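Local coordinates for cell wall binding protein cwp8 (PDB 5J6Q) that probably attaches itself to the Clostridium difficile cell wall through its CWB2 module, as a surface protein associated with the S-layer, at residues F416-G426 and K462-V473; T447-E456 and S474-I484. All coordinates share one frame; numbering follows the deposited sequence.

Contact 1. Residues F416-G426 and K462-V473; sequences FKTAFVVGGNG and KELEIVGGENSV
Thr418-Val421 and Glu463-Ile466 pair as neighbouring parallel strands at the middle of the four-stranded parallel sheet of a toprim-like fold in one of the CWB2 domains, ordered 444-447, 418-423, 463-467, 491-493. Ala419 and Val421 turn their peptide groups to strand 463-467, while Phe420 and Val422 use theirs toward strand 444-447. Ala419 N and Val421 N donate to Glu463 O and Glu465 O, and Glu465 N and Val467 N return bonds to Ala419 O and Val421 O; Val421 N to Glu465 O is the shortest of these at 2.8 Å, and Val467 N to Val421 O the straightest, at 162°. Side chains alternate across the sheet. Ala419, Val421, Leu464 and Ile466 face helices 453-459 and 475-484, and here the methyl Ala419 CB is pressed against Leu464 CD2 at 3.5 Å. On the other face the Phe420 ring and the Glu465 side chain run alongside each other, pointing the same way: CE2 of Phe420 sits 3.6 Å from Glu465 CB, and ring and carboxylate planes differ by only 14°. Val467 CG2 also touches this ring. Past the end of strand 463-467, Val473 packs back on strand 418-423 with both branches. Its CG1, set anti to the backbone N (chi1 172°), meets Val421 CG1 at 4.0 Å, and CG2 packs 3.4 Å from Gly423 N. At the start of the strands Lys417 NZ makes a salt bridge of 3.1 Å to Glu463 OE2, its detailed geometry doubtful because Glu463 is poorly ordered. Where the strands part, two waters take over from direct pairing: one joins Gly423 N to Val467 O, and the second accepts from Gly424 N and donates to Ser472 O at 2.9 Å.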
loop_
_atom_site.group_PDB
_atom_site.type_symbol
_atom_site.label_atom_id
_atom_site.label_comp_id
_atom_site.label_asym_id
_atom_site.label_seq_id
_atom_site.Cartn_x
_atom_site.Cartn_y
_atom_site.Cartn_z
ATOM N N PHE A 416 -16.385 42.384 -0.399
ATOM C CA PHE A 416 -15.016 41.978 -0.080
ATOM C C PHE A 416 -14.132 43.162 0.230
ATOM O O PHE A 416 -14.245 44.196 -0.417
ATOM C CB PHE A 416 -14.414 41.186 -1.253
ATOM C CG PHE A 416 -14.347 41.989 -2.527
ATOM C CD1 PHE A 416 -13.216 42.720 -2.846
ATOM C CD2 PHE A 416 -15.411 42.009 -3.408
ATOM C CE1 PHE A 416 -13.154 43.452 -4.021
ATOM C CE2 PHE A 416 -15.347 42.740 -4.583
ATOM C CZ PHE A 416 -14.220 43.457 -4.882
ATOM N N LYS A 417 -13.239 43.005 1.201
ATOM C CA LYS A 417 -12.335 44.101 1.605
ATOM C C LYS A 417 -10.914 43.952 1.052
ATOM O O LYS A 417 -10.056 44.807 1.281
ATOM C CB LYS A 417 -12.262 44.166 3.143
ATOM C CG LYS A 417 -11.247 43.193 3.742
ATOM C CD LYS A 417 -10.427 43.820 4.860
ATOM C CE LYS A 417 -9.785 45.120 4.431
ATOM N NZ LYS A 417 -8.301 45.027 4.410
ATOM N N THR A 418 -10.658 42.865 0.336
ATOM C CA THR A 418 -9.336 42.622 -0.211
ATOM C C THR A 418 -9.389 42.240 -1.678
ATOM O O THR A 418 -10.371 41.657 -2.175
ATOM C CB THR A 418 -8.639 41.518 0.617
ATOM O OG1 THR A 418 -7.671 40.870 -0.194
ATOM C CG2 THR A 418 -9.608 40.453 1.107
ATOM N N ALA A 419 -8.323 42.609 -2.385
ATOM C CA ALA A 419 -8.191 42.263 -3.778
ATOM C C ALA A 419 -6.694 42.114 -4.104
ATOM O O ALA A 419 -5.849 42.754 -3.472
ATOM C CB ALA A 419 -8.839 43.302 -4.645
ATOM N N PHE A 420 -6.382 41.242 -5.054
ATOM C CA PHE A 420 -4.996 40.924 -5.395
ATOM C C PHE A 420 -4.701 41.338 -6.787
ATOM O O PHE A 420 -5.574 41.177 -7.630
ATOM C CB PHE A 420 -4.761 39.387 -5.296
ATOM C CG PHE A 420 -4.591 38.999 -3.869
ATOM C CD1 PHE A 420 -5.611 38.361 -3.183
ATOM C CD2 PHE A 420 -3.442 39.346 -3.172
ATOM C CE1 PHE A 420 -5.482 38.089 -1.842
ATOM C CE2 PHE A 420 -3.320 39.064 -1.817
ATOM C CZ PHE A 420 -4.336 38.443 -1.167
ATOM N N VAL A 421 -3.502 41.831 -7.058
ATOM C CA VAL A 421 -3.159 42.234 -8.437
ATOM C C VAL A 421 -1.956 41.525 -8.878
ATOM O O VAL A 421 -0.960 41.501 -8.171
ATOM C CB VAL A 421 -2.928 43.767 -8.588
ATOM C CG1 VAL A 421 -2.111 44.059 -9.848
ATOM C CG2 VAL A 421 -4.271 44.472 -8.671
ATOM N N VAL A 422 -2.016 40.941 -10.076
ATOM C CA VAL A 422 -0.912 40.113 -10.603
ATOM C C VAL A 422 -0.766 40.422 -12.053
ATOM O O VAL A 422 -1.716 40.962 -12.643
ATOM C CB VAL A 422 -1.284 38.582 -10.351
ATOM C CG1 VAL A 422 -1.722 38.362 -8.868
ATOM C CG2 VAL A 422 -2.420 38.141 -11.278
ATOM N N GLY A 423 0.330 40.025 -12.677
ATOM C CA GLY A 423 0.526 40.327 -14.096
ATOM C C GLY A 423 0.048 39.234 -15.028
ATOM O O GLY A 423 -0.023 38.054 -14.694
ATOM N N GLY A 424 -0.300 39.625 -16.239
ATOM C CA GLY A 424 -0.811 38.680 -17.200
ATOM C C GLY A 424 0.225 37.631 -17.525
ATOM O O GLY A 424 -0.098 36.599 -18.072
ATOM N N ASN A 425 1.467 37.893 -17.194
ATOM C CA ASN A 425 2.502 36.868 -17.409
ATOM C C ASN A 425 2.968 36.278 -16.052
ATOM O O ASN A 425 3.990 35.597 -16.006
ATOM C CB ASN A 425 3.757 37.478 -18.129
ATOM C CG ASN A 425 4.479 38.540 -17.283
ATOM O OD1 ASN A 425 4.112 38.787 -16.112
ATOM N ND2 ASN A 425 5.543 39.218 -17.795
ATOM N N GLY A 426 2.245 36.535 -14.940
ATOM C CA GLY A 426 2.760 36.064 -13.661
ATOM C C GLY A 426 2.045 34.892 -13.059
ATOM O O GLY A 426 1.870 34.872 -11.826
ATOM N N LYS A 462 -10.992 49.738 -1.778
ATOM C CA LYS A 462 -10.629 48.498 -1.098
ATOM C C LYS A 462 -9.113 48.396 -0.908
ATOM O O LYS A 462 -8.356 49.083 -1.592
ATOM C CB LYS A 462 -11.138 47.278 -1.897
ATOM C CG LYS A 462 -12.222 47.620 -2.922
ATOM C CD LYS A 462 -13.426 46.691 -2.796
ATOM C CE LYS A 462 -14.667 47.292 -3.417
ATOM N NZ LYS A 462 -15.308 46.354 -4.383
ATOM N N GLU A 463 -8.674 47.554 0.033
ATOM C CA GLU A 463 -7.249 47.332 0.290
ATOM C C GLU A 463 -6.692 46.294 -0.703
ATOM O O GLU A 463 -7.231 45.194 -0.825
ATOM C CB GLU A 463 -7.039 46.864 1.733
ATOM C CG GLU A 463 -7.506 47.899 2.740
ATOM C CD GLU A 463 -6.974 47.633 4.132
ATOM O OE1 GLU A 463 -5.868 47.067 4.257
ATOM O OE2 GLU A 463 -7.669 47.986 5.100
ATOM N N LEU A 464 -5.601 46.651 -1.385
ATOM C CA LEU A 464 -4.994 45.854 -2.424
ATOM C C LEU A 464 -3.593 45.311 -2.084
ATOM O O LEU A 464 -2.862 45.868 -1.268
ATOM C CB LEU A 464 -4.934 46.746 -3.698
ATOM C CG LEU A 464 -6.286 47.370 -4.078
ATOM C CD1 LEU A 464 -6.133 48.621 -4.970
ATOM C CD2 LEU A 464 -7.106 46.309 -4.781
ATOM N N GLU A 465 -3.229 44.202 -2.720
ATOM C CA GLU A 465 -1.915 43.580 -2.522
ATOM C C GLU A 465 -1.433 43.135 -3.893
ATOM O O GLU A 465 -2.228 42.637 -4.691
ATOM C CB GLU A 465 -2.001 42.396 -1.537
ATOM C CG GLU A 465 -0.671 41.698 -1.294
ATOM C CD GLU A 465 -0.066 41.988 0.089
ATOM O OE1 GLU A 465 1.077 42.464 0.125
ATOM O OE2 GLU A 465 -0.710 41.739 1.127
ATOM N N ILE A 466 -0.158 43.361 -4.186
ATOM C CA ILE A 466 0.406 42.954 -5.465
ATOM C C ILE A 466 1.260 41.701 -5.287
ATOM O O ILE A 466 1.982 41.614 -4.289
ATOM C CB ILE A 466 1.254 44.094 -6.046
ATOM C CG1 ILE A 466 0.471 45.425 -5.965
ATOM C CG2 ILE A 466 1.591 43.754 -7.488
ATOM C CD1 ILE A 466 1.156 46.599 -6.682
ATOM N N VAL A 467 1.188 40.763 -6.249
ATOM C CA VAL A 467 1.940 39.502 -6.201
ATOM C C VAL A 467 2.701 39.408 -7.528
ATOM O O VAL A 467 2.106 39.222 -8.580
ATOM C CB VAL A 467 1.029 38.249 -5.936
ATOM C CG1 VAL A 467 1.890 36.966 -5.890
ATOM C CG2 VAL A 467 0.297 38.386 -4.602
ATOM N N GLY A 468 4.031 39.534 -7.473
ATOM C CA GLY A 468 4.843 39.518 -8.685
ATOM C C GLY A 468 5.816 40.705 -8.598
ATOM O O GLY A 468 5.564 41.676 -7.883
ATOM N N GLY A 469 6.935 40.606 -9.287
ATOM C CA GLY A 469 7.923 41.675 -9.311
ATOM C C GLY A 469 7.511 42.782 -10.276
ATOM O O GLY A 469 6.465 42.707 -10.930
ATOM N N GLU A 470 8.347 43.837 -10.386
ATOM C CA GLU A 470 7.985 44.980 -11.234
ATOM C C GLU A 470 7.879 44.635 -12.727
ATOM O O GLU A 470 7.227 45.374 -13.464
ATOM C CB GLU A 470 8.983 46.117 -11.057
ATOM C CG GLU A 470 8.810 46.849 -9.737
ATOM C CD GLU A 470 9.920 47.864 -9.502
ATOM O OE1 GLU A 470 10.747 47.627 -8.605
ATOM O OE2 GLU A 470 9.955 48.894 -10.225
ATOM N N ASN A 471 8.503 43.542 -13.164
ATOM C CA ASN A 471 8.406 43.137 -14.559
ATOM C C ASN A 471 7.058 42.405 -14.884
ATOM O O ASN A 471 6.792 42.055 -16.033
ATOM C CB ASN A 471 9.635 42.286 -14.914
ATOM C CG ASN A 471 10.867 43.154 -15.156
ATOM O OD1 ASN A 471 11.879 42.691 -15.689
ATOM N ND2 ASN A 471 10.861 44.443 -14.813
ATOM N N SER A 472 6.187 42.207 -13.857
ATOM C CA SER A 472 4.889 41.534 -14.048
ATOM C C SER A 472 3.836 42.542 -13.785
ATOM O O SER A 472 2.855 42.635 -14.507
ATOM C CB SER A 472 4.732 40.340 -13.085
ATOM O OG SER A 472 5.590 39.299 -13.505
ATOM N N VAL A 473 4.011 43.260 -12.691
ATOM C CA VAL A 473 3.120 44.333 -12.362
ATOM C C VAL A 473 4.020 45.539 -12.298
ATOM O O VAL A 473 4.794 45.732 -11.342
ATOM C CB VAL A 473 2.388 44.071 -11.028
ATOM C CG1 VAL A 473 1.594 45.297 -10.603
ATOM C CG2 VAL A 473 1.458 42.880 -11.188
HETATM O O HOH W 1 2.437 38.593 -10.978
HETATM O O HOH W 2 1.276 42.254 -16.871
#

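Contact 2. Residues T447-E456 and S474-I484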
loop_
_atom_site.group_PDB
_atom_site.type_symbol
_atom_site.label_atom_id
_atom_site.label_comp_id
_atom_site.label_asym_id
_atom_site.label_seq_id
_atom_site.Cartn_x
_atom_site.Cartn_y
_atom_site.Cartn_z
ATOM N N THR A 447 -3.497 42.212 -14.742
ATOM C CA THR A 447 -3.376 43.463 -15.486
ATOM C C THR A 447 -2.181 43.471 -16.455
ATOM O O THR A 447 -1.189 42.737 -16.281
ATOM C CB THR A 447 -3.287 44.640 -14.474
ATOM O OG1 THR A 447 -3.374 45.886 -15.201
ATOM C CG2 THR A 447 -1.978 44.613 -13.664
ATOM N N GLY A 448 -2.307 44.299 -17.504
ATOM C CA GLY A 448 -1.262 44.435 -18.497
ATOM C C GLY A 448 -0.386 45.553 -18.003
ATOM O O GLY A 448 -0.412 45.874 -16.819
ATOM N N ASN A 449 0.373 46.161 -18.902
ATOM C CA ASN A 449 1.284 47.240 -18.530
ATOM C C ASN A 449 0.612 48.399 -17.828
ATOM O O ASN A 449 1.249 49.083 -17.032
ATOM C CB ASN A 449 2.010 47.724 -19.759
ATOM C CG ASN A 449 3.142 46.796 -20.038
ATOM O OD1 ASN A 449 3.312 46.335 -21.173
ATOM N ND2 ASN A 449 3.927 46.428 -19.025
ATOM N N GLU A 450 -0.664 48.621 -18.106
ATOM C CA GLU A 450 -1.404 49.695 -17.456
ATOM C C GLU A 450 -2.801 49.229 -17.031
ATOM O O GLU A 450 -3.508 48.558 -17.785
ATOM C CB GLU A 450 -1.504 50.929 -18.372
ATOM C CG GLU A 450 -2.234 50.679 -19.678
ATOM C CD GLU A 450 -2.281 51.919 -20.554
ATOM O OE1 GLU A 450 -3.400 52.384 -20.867
ATOM O OE2 GLU A 450 -1.200 52.427 -20.926
ATOM N N LEU A 451 -3.180 49.592 -15.809
ATOM C CA LEU A 451 -4.466 49.260 -15.207
ATOM C C LEU A 451 -5.652 49.832 -15.990
ATOM O O LEU A 451 -5.690 51.027 -16.270
ATOM C CB LEU A 451 -4.469 49.816 -13.776
ATOM C CG LEU A 451 -5.590 49.313 -12.880
ATOM C CD1 LEU A 451 -5.374 47.856 -12.526
ATOM C CD2 LEU A 451 -5.612 50.147 -11.618
ATOM N N ASP A 452 -6.608 48.965 -16.346
ATOM C CA ASP A 452 -7.822 49.328 -17.069
ATOM C C ASP A 452 -8.756 50.127 -16.155
ATOM O O ASP A 452 -8.714 49.959 -14.935
ATOM C CB ASP A 452 -8.531 48.054 -17.563
ATOM C CG ASP A 452 -9.748 48.336 -18.416
ATOM O OD1 ASP A 452 -10.872 48.321 -17.868
ATOM O OD2 ASP A 452 -9.578 48.571 -19.631
ATOM N N ALA A 453 -9.607 50.977 -16.743
ATOM C CA ALA A 453 -10.523 51.825 -15.988
ATOM C C ALA A 453 -11.462 51.008 -15.126
ATOM O O ALA A 453 -11.698 51.357 -13.971
ATOM C CB ALA A 453 -11.332 52.684 -16.945
ATOM N N ASN A 454 -11.993 49.915 -15.675
ATOM C CA ASN A 454 -12.919 49.071 -14.923
ATOM C C ASN A 454 -12.210 48.383 -13.771
ATOM O O ASN A 454 -12.831 48.125 -12.741
ATOM C CB ASN A 454 -13.553 48.036 -15.840
ATOM C CG ASN A 454 -14.440 48.676 -16.871
ATOM O OD1 ASN A 454 -15.596 49.005 -16.583
ATOM N ND2 ASN A 454 -13.969 48.912 -18.091
ATOM N N ALA A 455 -10.912 48.088 -13.928
ATOM C CA ALA A 455 -10.161 47.449 -12.853
ATOM C C ALA A 455 -10.056 48.420 -11.682
ATOM O O ALA A 455 -10.240 48.032 -10.532
ATOM C CB ALA A 455 -8.774 47.066 -13.342
ATOM N N GLU A 456 -9.774 49.690 -11.989
ATOM C CA GLU A 456 -9.649 50.744 -10.994
ATOM C C GLU A 456 -10.985 50.983 -10.287
ATOM O O GLU A 456 -11.008 51.282 -9.095
ATOM C CB GLU A 456 -9.180 52.034 -11.683
ATOM C CG GLU A 456 -8.893 53.163 -10.714
ATOM C CD GLU A 456 -8.204 54.338 -11.380
ATOM O OE1 GLU A 456 -7.318 54.108 -12.231
ATOM O OE2 GLU A 456 -8.552 55.491 -11.048
ATOM N N SER A 474 3.942 46.336 -13.331
ATOM C CA SER A 474 4.756 47.554 -13.438
ATOM C C SER A 474 4.592 48.465 -12.230
ATOM O O SER A 474 3.546 48.476 -11.574
ATOM C CB SER A 474 4.388 48.321 -14.705
ATOM O OG SER A 474 3.245 49.135 -14.486
ATOM N N LYS A 475 5.650 49.232 -11.941
ATOM C CA LYS A 475 5.702 50.175 -10.825
ATOM C C LYS A 475 4.733 51.322 -11.086
ATOM O O LYS A 475 4.389 52.057 -10.179
ATOM C CB LYS A 475 7.149 50.676 -10.649
ATOM C CG LYS A 475 7.346 51.752 -9.592
ATOM C CD LYS A 475 8.788 52.249 -9.649
ATOM C CE LYS A 475 9.130 53.226 -8.552
ATOM N NZ LYS A 475 10.588 53.554 -8.572
ATOM N N GLU A 476 4.290 51.460 -12.332
ATOM C CA GLU A 476 3.315 52.482 -12.719
ATOM C C GLU A 476 1.917 52.047 -12.237
ATOM O O GLU A 476 1.167 52.853 -11.673
ATOM C CB GLU A 476 3.311 52.683 -14.245
ATOM C CG GLU A 476 4.451 51.968 -14.952
ATOM C CD GLU A 476 5.211 52.876 -15.894
ATOM O OE1 GLU A 476 5.653 53.953 -15.444
ATOM O OE2 GLU A 476 5.364 52.509 -17.078
ATOM N N VAL A 477 1.568 50.769 -12.468
ATOM C CA VAL A 477 0.291 50.202 -12.027
ATOM C C VAL A 477 0.237 50.324 -10.518
ATOM O O VAL A 477 -0.793 50.636 -9.931
ATOM C CB VAL A 477 0.195 48.724 -12.485
ATOM C CG1 VAL A 477 -1.017 48.043 -11.857
ATOM C CG2 VAL A 477 0.103 48.658 -14.005
ATOM N N GLU A 478 1.379 50.083 -9.890
ATOM C CA GLU A 478 1.522 50.200 -8.451
ATOM C C GLU A 478 1.152 51.600 -7.966
ATOM O O GLU A 478 0.383 51.746 -7.018
ATOM C CB GLU A 478 2.962 49.919 -8.068
ATOM C CG GLU A 478 3.128 49.761 -6.579
ATOM C CD GLU A 478 4.568 49.675 -6.193
ATOM O OE1 GLU A 478 5.399 49.370 -7.096
ATOM O OE2 GLU A 478 4.867 49.899 -4.993
ATOM N N ASP A 479 1.703 52.633 -8.620
ATOM C CA ASP A 479 1.412 54.008 -8.237
ATOM C C ASP A 479 -0.088 54.288 -8.303
ATOM O O ASP A 479 -0.623 54.906 -7.386
ATOM C CB ASP A 479 2.182 54.970 -9.141
ATOM C CG ASP A 479 3.671 54.944 -8.865
ATOM O OD1 ASP A 479 4.058 54.724 -7.692
ATOM O OD2 ASP A 479 4.446 55.140 -9.809
ATOM N N LYS A 480 -0.765 53.828 -9.374
ATOM C CA LYS A 480 -2.211 54.014 -9.514
ATOM C C LYS A 480 -3.008 53.259 -8.427
ATOM O O LYS A 480 -4.103 53.684 -8.060
ATOM C CB LYS A 480 -2.661 53.520 -10.897
ATOM N N LEU A 481 -2.458 52.149 -7.914
ATOM C CA LEU A 481 -3.109 51.330 -6.895
ATOM C C LEU A 481 -3.057 52.023 -5.549
ATOM O O LEU A 481 -4.070 52.089 -4.859
ATOM C CB LEU A 481 -2.423 49.963 -6.798
ATOM C CG LEU A 481 -3.209 48.818 -7.420
ATOM C CD1 LEU A 481 -3.400 49.051 -8.903
ATOM C CD2 LEU A 481 -2.458 47.529 -7.202
ATOM N N VAL A 482 -1.877 52.533 -5.172
ATOM C CA VAL A 482 -1.708 53.252 -3.912
ATOM C C VAL A 482 -2.696 54.421 -3.880
ATOM O O VAL A 482 -3.206 54.781 -2.820
ATOM C CB VAL A 482 -0.241 53.736 -3.802
ATOM C CG1 VAL A 482 -0.026 54.497 -2.500
ATOM C CG2 VAL A 482 0.711 52.548 -3.881
ATOM N N ASP A 483 -2.964 55.002 -5.058
ATOM C CA ASP A 483 -3.905 56.108 -5.220
ATOM C C ASP A 483 -5.351 55.681 -4.902
ATOM O O ASP A 483 -6.030 56.366 -4.139
ATOM C CB ASP A 483 -3.829 56.634 -6.665
ATOM C CG ASP A 483 -4.592 57.925 -6.881
ATOM O OD1 ASP A 483 -3.990 59.005 -6.700
ATOM O OD2 ASP A 483 -5.787 57.856 -7.238
ATOM N N ILE A 484 -5.819 54.555 -5.476
ATOM C CA ILE A 484 -7.184 54.081 -5.252
ATOM C C ILE A 484 -7.313 53.195 -4.010
ATOM O O ILE A 484 -8.415 52.761 -3.683
ATOM C CB ILE A 484 -7.662 53.340 -6.521
ATOM C CG1 ILE A 484 -6.774 52.113 -6.807
ATOM C CG2 ILE A 484 -7.639 54.304 -7.699
ATOM C CD1 ILE A 484 -7.265 51.282 -7.988
#
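One face of the Glu456 carboxylate is covered by the Ile484 methyl CG2, 3.7 Å from Glu456 CD, and the aliphatic part of the same side chain continues the contact, with Glu456 CG 3.5 Å from Ile484 CG2. The two side chains cross obliquely. At the other end the flat peptide carbonyl of Asn449 takes a bond from the hydroxyl Ser474 OG at 3.2 Å, the donor tilted 24° from the carbonyl plane, while Val477 CG2 also touches this oxygen, at 3.3 Å. Between these ends the loop after strand 444-447, leading into helix 453-459, lies against helix 475-484. Leu451 supplies the main apolar contact of the loop. Its CG is anti to the backbone N (chi1 -167°), which carries CD2 onto helix 475-484, where it crosses Leu481 at about a right angle, 3.7 Å from CD1, and meets Ile484 CD1 tip to tip at 4.1 Å. Thr447 CG2 likewise meets Val477 CG1 end to end at 4.0 Å. Leu481 and Ile484 in turn rest on Leu464 of strand 463-467, which places the contact on the helix-covered face of the CWB2 sheet. Ser474 is the N-cap of helix 475-484: OG accepts from Val477 N at 3.1 Å, and weakly from Glu476 N. The one hydroxyl therefore serves two chain segments, satisfying a first-turn N-H as acceptor and the Asn449 carbonyl as donor. It supplies the only hydrogen bond between the two segments, the rest being van der Waals contact, largely through apolar groups.

Contacts 1 and 2 belong to one CWB2 unit, their centres about 9 Å apart: contact 1 lies in the sheet, and contact 2 begins at the end of edge strand 444-447 and continues in the loop and helices over one face. The segments alternate along the chain, and 462-473 leads through Ser474 into helix 475-484. Thr447 joins them directly through probable hydrogen bonds, Val422 O to Thr447 N at 3.0 Å and Gly424 N to Thr447 O at 3.2 Å. Ile466 CD1 packs on Glu478 CG at 3.7 Å. Arg492, outside both contacts, adds a further tie, bonding to Gly468 O and Val473 O of contact 1 and forming a salt bridge with Glu478 of contact 2.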